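Local coordinates for protein putative fimbrium tip subunit Fim1F (Parabacteroides distasonis, PDB 3R4R) that is a putative subunit of the fimbrium tip, where it may contribute to the cell adhesion and biofilm formation that fimbriae mediate, at residues A[196-201]-A[211-216]. Numbering follows the deposited sequence.
Sequences GLNASS and VENGAF. With EDO (1,2-ethanediol), chain G.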
# COMPACT_ATOMS: atom_id res chain seq x y z
N GLY A 196 5.75 13.08 -11.94
CA GLY A 196 5.09 13.44 -10.69
C GLY A 196 4.70 12.31 -9.77
O GLY A 196 4.00 12.54 -8.79
N LEU A 197 5.14 11.07 -10.08
CA LEU A 197 4.87 9.90 -9.23
C LEU A 197 5.63 10.08 -7.92
O LEU A 197 6.71 10.68 -7.93
CB LEU A 197 5.25 8.57 -9.94
CG LEU A 197 4.49 8.26 -11.24
CD1 LEU A 197 5.07 7.05 -11.93
CD2 LEU A 197 2.98 8.08 -11.00
N ASN A 198 5.04 9.62 -6.79
CA ASN A 198 5.59 9.81 -5.44
C ASN A 198 6.28 8.56 -4.92
O ASN A 198 5.69 7.48 -4.94
CB ASN A 198 4.46 10.21 -4.48
CG ASN A 198 4.89 10.55 -3.06
OD1 ASN A 198 6.08 10.61 -2.73
ND2 ASN A 198 3.92 10.81 -2.19
N ALA A 199 7.49 8.74 -4.37
CA ALA A 199 8.32 7.66 -3.81
C ALA A 199 8.37 7.68 -2.27
O ALA A 199 8.90 6.75 -1.69
CB ALA A 199 9.73 7.76 -4.37
N SER A 200 7.81 8.69 -1.60
CA SER A 200 7.82 8.79 -0.13
C SER A 200 6.41 8.65 0.49
O SER A 200 5.40 9.03 -0.13
CB SER A 200 8.42 10.11 0.32
OG SER A 200 9.82 10.08 0.07
N SER A 201 6.33 8.06 1.71
CA SER A 201 5.03 7.88 2.37
C SER A 201 5.14 7.73 3.86
O SER A 201 6.18 7.30 4.38
CB SER A 201 4.31 6.64 1.83
OG SER A 201 3.00 6.50 2.36
N VAL A 211 -7.23 10.76 0.79
CA VAL A 211 -5.79 10.94 0.63
C VAL A 211 -5.25 11.51 1.98
O VAL A 211 -5.76 12.51 2.45
CB VAL A 211 -5.43 11.80 -0.62
CG1 VAL A 211 -6.01 13.21 -0.56
CG2 VAL A 211 -3.93 11.85 -0.87
N GLU A 212 -4.29 10.81 2.62
CA GLU A 212 -3.74 11.19 3.94
C GLU A 212 -2.21 11.41 3.91
O GLU A 212 -1.68 12.05 4.82
CB GLU A 212 -4.05 10.10 4.99
CG GLU A 212 -5.50 9.82 5.29
CD GLU A 212 -5.72 8.46 5.95
OE1 GLU A 212 -5.53 7.44 5.24
OE2 GLU A 212 -6.13 8.41 7.13
N ASN A 213 -1.49 10.84 2.90
CA ASN A 213 -0.03 10.96 2.85
C ASN A 213 0.48 12.43 2.49
O ASN A 213 0.34 12.93 1.36
CB ASN A 213 0.56 9.98 1.86
CG ASN A 213 2.05 9.89 1.90
OD1 ASN A 213 2.66 10.10 2.94
ND2 ASN A 213 2.68 9.51 0.79
N GLY A 214 1.16 13.03 3.48
CA GLY A 214 1.79 14.34 3.40
C GLY A 214 3.23 14.29 2.91
O GLY A 214 3.77 15.32 2.48
N ALA A 215 3.87 13.08 2.94
CA ALA A 215 5.24 12.86 2.47
C ALA A 215 5.30 12.82 0.94
O ALA A 215 4.38 12.31 0.29
CB ALA A 215 5.77 11.57 3.04
N PHE A 216 6.38 13.41 0.36
CA PHE A 216 6.57 13.42 -1.09
C PHE A 216 8.06 13.50 -1.47
O PHE A 216 8.82 14.29 -0.89
CB PHE A 216 5.81 14.60 -1.77
CG PHE A 216 5.84 14.54 -3.30
CD1 PHE A 216 4.88 13.83 -4.01
CD2 PHE A 216 6.86 15.17 -4.02
CE1 PHE A 216 4.93 13.75 -5.41
CE2 PHE A 216 6.92 15.06 -5.42
CZ PHE A 216 5.96 14.35 -6.11
C1 EDO G . 5.39 17.24 -8.25
O1 EDO G . 6.45 16.35 -8.60
C2 EDO G . 4.10 16.75 -8.88
O2 EDO G . 3.77 15.43 -8.40
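Two asparagine side chains, Asn198 and Asn213, supply both hydrogen bonds that join residues 196-201 to 211-216, each donating to a carbonyl of the other segment. In both, CG is anti to the backbone N, which sets the amide carbon toward that segment. Asn198 ND2 lies 2.9 Å from Ala215 O, with an N-H...O angle of 155° and the donor tilted modestly from the carbonyl plane. Asn213 ND2 lies 2.9 Å from Ser200 O and meets it in the carbonyl plane, on a lone pair. The side chains approach tip to tip with their amide planes 3° apart, but the two ND2 atoms, both donors, do not bond each other.

The amide oxygens turn back on their own segments. Asn198 OD1 accepts from Ser200 N at 2.8 Å and Asn213 OD1 from Ala215 N at 3.2 Å, so each residue forms an Asx turn; in both, the backbone N-H approaches from above the side-chain carbonyl plane. Asn198 OD1 also accepts from Ser217 N and Asn198 ND2 donates to Glu233 O, while Asn213 OD1 accepts from Lys202 N.

Van der Waals packing gathers round Phe216, whose ring lies obliquely to the Asn198 amide, the planes 36° apart, with Phe216 CD1 3.4 Å from Asn198 CG. Gly196 O sits at the ring edge, 3.7 Å from Phe216 CE1, and Lys239 makes a cation-pi contact with the ring.

An alanine in place of Asn198 would probably leave Ala215 O and Glu233 O without this donor, and Ser200 N and Ser217 N without their shared acceptor. In the C-terminal domain, assigned to a transthyretin-clan family, strand 191-202 is thus joined to the loop leading into its antiparallel partner, strand 218-219; the N-H and C=O of both buried amides have partners, and no charged pair joins the segments.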